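Local atomic coordinates of endo-beta-mannanase (Opitutaceae bacterium TAV5, PDB entry 7BOB), a protein that acts as an exo-beta-1,4-mannosidase of glycoside hydrolase family 5, probably releasing mannose from the ends of beta-1,4-linked manno-oligosaccharides in the termite hindgut. Residues Pro383-Tyr388 against His418-Ala423. Numbering follows the deposited sequence.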
ATOM      1  N   PRO A 383     -11.731 -20.570 -33.785  1.00 81.28           N
ATOM      2  CA  PRO A 383     -10.454 -20.144 -33.198  1.00 76.24           C
ATOM      3  C   PRO A 383      -9.398 -21.247 -33.242  1.00 72.29           C
ATOM      4  O   PRO A 383      -9.706 -22.429 -33.047  1.00 73.04           O
ATOM      5  CB  PRO A 383     -10.838 -19.786 -31.748  1.00 70.05           C
ATOM      6  CG  PRO A 383     -12.354 -20.165 -31.604  1.00 73.78           C
ATOM      7  CD  PRO A 383     -12.630 -21.098 -32.750  1.00 79.60           C
ATOM      8  N   THR A 384      -8.150 -20.870 -33.497  1.00 64.67           N
ATOM      9  CA  THR A 384      -7.057 -21.822 -33.639  1.00 61.83           C
ATOM     10  C   THR A 384      -6.270 -22.038 -32.343  1.00 63.29           C
ATOM     11  O   THR A 384      -5.283 -22.786 -32.359  1.00 66.11           O
ATOM     12  CB  THR A 384      -6.125 -21.345 -34.759  1.00 63.76           C
ATOM     13  OG1 THR A 384      -5.553 -20.088 -34.394  1.00 67.04           O
ATOM     14  CG2 THR A 384      -6.913 -21.144 -36.064  1.00 65.34           C
ATOM     15  N   VAL A 385      -6.679 -21.410 -31.230  1.00 60.65           N
ATOM     16  CA  VAL A 385      -6.028 -21.529 -29.924  1.00 59.11           C
ATOM     17  C   VAL A 385      -6.878 -20.821 -28.865  1.00 60.15           C
ATOM     18  O   VAL A 385      -7.528 -19.804 -29.150  1.00 57.53           O
ATOM     19  CB  VAL A 385      -4.596 -20.959 -29.965  1.00 60.65           C
ATOM     20  CG1 VAL A 385      -4.589 -19.422 -29.887  1.00 55.15           C
ATOM     21  CG2 VAL A 385      -3.766 -21.569 -28.884  1.00 64.40           C
ATOM     22  N   HIS A 386      -6.898 -21.360 -27.643  1.00 56.66           N
ATOM     23  CA  HIS A 386      -7.739 -20.846 -26.562  1.00 56.23           C
ATOM     24  C   HIS A 386      -6.898 -20.519 -25.326  1.00 54.00           C
ATOM     25  O   HIS A 386      -6.104 -21.347 -24.871  1.00 54.29           O
ATOM     26  CB  HIS A 386      -8.831 -21.859 -26.187  1.00 54.16           C
ATOM     27  CG  HIS A 386      -9.933 -21.970 -27.200  1.00 59.54           C
ATOM     28  ND1 HIS A 386      -9.762 -22.582 -28.424  1.00 59.91           N
ATOM     29  CD2 HIS A 386     -11.223 -21.548 -27.166  1.00 55.53           C
ATOM     30  CE1 HIS A 386     -10.897 -22.529 -29.099  1.00 58.88           C
ATOM     31  NE2 HIS A 386     -11.797 -21.912 -28.356  1.00 55.05           N
ATOM     32  N   LEU A 387      -7.079 -19.317 -24.783  1.00 50.80           N
ATOM     33  CA  LEU A 387      -6.444 -18.942 -23.526  1.00 51.14           C
ATOM     34  C   LEU A 387      -7.263 -19.475 -22.354  1.00 51.64           C
ATOM     35  O   LEU A 387      -8.497 -19.437 -22.376  1.00 46.16           O
ATOM     36  CB  LEU A 387      -6.318 -17.425 -23.438  1.00 51.40           C
ATOM     37  CG  LEU A 387      -5.520 -16.745 -24.547  1.00 48.48           C
ATOM     38  CD1 LEU A 387      -5.742 -15.232 -24.492  1.00 50.46           C
ATOM     39  CD2 LEU A 387      -4.045 -17.086 -24.402  1.00 51.84           C
ATOM     40  N   TYR A 388      -6.574 -19.980 -21.331  1.00 48.23           N
ATOM     41  CA  TYR A 388      -7.227 -20.646 -20.205  1.00 45.56           C
ATOM     42  C   TYR A 388      -7.683 -19.609 -19.174  1.00 48.18           C
ATOM     43  O   TYR A 388      -6.856 -18.879 -18.618  1.00 47.84           O
ATOM     44  CB  TYR A 388      -6.274 -21.662 -19.575  1.00 46.55           C
ATOM     45  CG  TYR A 388      -6.881 -22.498 -18.471  1.00 49.50           C
ATOM     46  CD1 TYR A 388      -6.629 -22.200 -17.133  1.00 50.77           C
ATOM     47  CD2 TYR A 388      -7.700 -23.580 -18.755  1.00 48.40           C
ATOM     48  CE1 TYR A 388      -7.177 -22.954 -16.110  1.00 48.26           C
ATOM     49  CE2 TYR A 388      -8.243 -24.352 -17.738  1.00 48.73           C
ATOM     50  CZ  TYR A 388      -7.978 -24.027 -16.420  1.00 48.99           C
ATOM     51  OH  TYR A 388      -8.508 -24.769 -15.395  1.00 51.15           O
ATOM     52  N   HIS A 418      -2.864 -10.557 -27.612  1.00 48.21           N
ATOM     53  CA  HIS A 418      -2.359  -9.685 -28.669  1.00 49.31           C
ATOM     54  C   HIS A 418      -1.210 -10.341 -29.435  1.00 53.21           C
ATOM     55  O   HIS A 418      -1.145 -10.253 -30.671  1.00 50.47           O
ATOM     56  CB  HIS A 418      -1.912  -8.351 -28.078  1.00 47.26           C
ATOM     57  CG  HIS A 418      -0.918  -7.618 -28.924  1.00 50.91           C
ATOM     58  ND1 HIS A 418      -1.239  -7.075 -30.155  1.00 51.39           N
ATOM     59  CD2 HIS A 418       0.394  -7.346 -28.722  1.00 47.00           C
ATOM     60  CE1 HIS A 418      -0.169  -6.494 -30.669  1.00 48.54           C
ATOM     61  NE2 HIS A 418       0.832  -6.636 -29.814  1.00 51.32           N
ATOM     62  N   LEU A 419      -0.298 -11.008 -28.721  1.00 48.16           N
ATOM     63  CA  LEU A 419       0.868 -11.582 -29.378  1.00 47.49           C
ATOM     64  C   LEU A 419       0.480 -12.789 -30.220  1.00 52.79           C
ATOM     65  O   LEU A 419       1.076 -13.017 -31.276  1.00 51.70           O
ATOM     66  CB  LEU A 419       1.936 -11.967 -28.346  1.00 44.59           C
ATOM     67  CG  LEU A 419       2.569 -10.840 -27.511  1.00 48.87           C
ATOM     68  CD1 LEU A 419       3.498 -11.403 -26.412  1.00 45.02           C
ATOM     69  CD2 LEU A 419       3.318  -9.820 -28.374  1.00 48.30           C
ATOM     70  N   LEU A 420      -0.511 -13.567 -29.778  1.00 50.69           N
ATOM     71  CA  LEU A 420      -0.987 -14.677 -30.595  1.00 50.81           C
ATOM     72  C   LEU A 420      -1.662 -14.178 -31.873  1.00 56.36           C
ATOM     73  O   LEU A 420      -1.486 -14.775 -32.943  1.00 53.45           O
ATOM     74  CB  LEU A 420      -1.934 -15.548 -29.779  1.00 47.73           C
ATOM     75  CG  LEU A 420      -1.250 -16.402 -28.727  1.00 49.69           C
ATOM     76  CD1 LEU A 420      -2.207 -16.766 -27.595  1.00 41.37           C
ATOM     77  CD2 LEU A 420      -0.656 -17.655 -29.395  1.00 52.33           C
ATOM     78  N   GLN A 421      -2.427 -13.076 -31.786  1.00 52.38           N
ATOM     79  CA  GLN A 421      -3.008 -12.498 -32.995  1.00 55.67           C
ATOM     80  C   GLN A 421      -1.936 -11.926 -33.907  1.00 56.36           C
ATOM     81  O   GLN A 421      -2.152 -11.831 -35.114  1.00 58.41           O
ATOM     82  CB  GLN A 421      -4.023 -11.393 -32.660  1.00 51.28           C
ATOM     83  CG  GLN A 421      -5.208 -11.854 -31.856  1.00 50.45           C
ATOM     84  CD  GLN A 421      -6.351 -10.815 -31.803  1.00 53.44           C
ATOM     85  OE1 GLN A 421      -6.130  -9.598 -31.762  1.00 45.16           O
ATOM     86  NE2 GLN A 421      -7.567 -11.314 -31.816  1.00 45.76           N
ATOM     87  N   SER A 422      -0.791 -11.507 -33.356  1.00 57.10           N
ATOM     88  CA  SER A 422       0.304 -11.086 -34.224  1.00 57.84           C
ATOM     89  C   SER A 422       0.965 -12.283 -34.911  1.00 61.64           C
ATOM     90  O   SER A 422       1.479 -12.157 -36.034  1.00 59.81           O
ATOM     91  CB  SER A 422       1.325 -10.281 -33.430  1.00 57.01           C
ATOM     92  OG  SER A 422       0.938  -8.925 -33.365  1.00 57.24           O
ATOM     93  N   ALA A 423       0.952 -13.450 -34.265  1.00 58.37           N
ATOM     94  CA  ALA A 423       1.303 -14.694 -34.945  1.00 58.52           C
ATOM     95  C   ALA A 423       0.188 -15.179 -35.847  1.00 62.79           C
ATOM     96  O   ALA A 423       0.256 -16.312 -36.332  1.00 63.90           O
ATOM     97  CB  ALA A 423       1.637 -15.790 -33.936  1.00 53.49           C
TER
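L420 reaches from the last turn of helix 406-422 onto the face of strand 385-389 and overlaps V385 and L387, two residues apart on that strand. One methyl, CD1, makes both contacts: it lies 3.7 Å from L387 CD2 and, more loosely, 4.2 Å from V385 CG1. The two leucine side chains run past each other in opposite directions and touch through L387 CD2 and L420 CD1. The CB of L420 already points at the strand; with CG anti to the carbonyl carbon (chi1 -73°), the branch continues from there to bring CD1 against both strand residues. H386, between the two contact residues, turns its CB to the other face and packs on V430 and V442. The closest pair of CA atoms, those of V385 and L420, is 8.5 Å apart, a gap spanned by side chains alone.

The contact lies within a right-handed beta-alpha-beta crossover, in which the helix connects strand 385-389 to its parallel neighbour 427-431, in the domain that follows the family 5 catalytic barrel. V427 and I446, from the strands flanking 385-389, also touch L420, and L584 adds a further apolar neighbour. All three residues in contact are buried and meet only through aliphatic carbon, with just 118 Å² covered in total, so this helix-to-sheet packing rests on dispersion and the exclusion of water rather than on directed polar bonds.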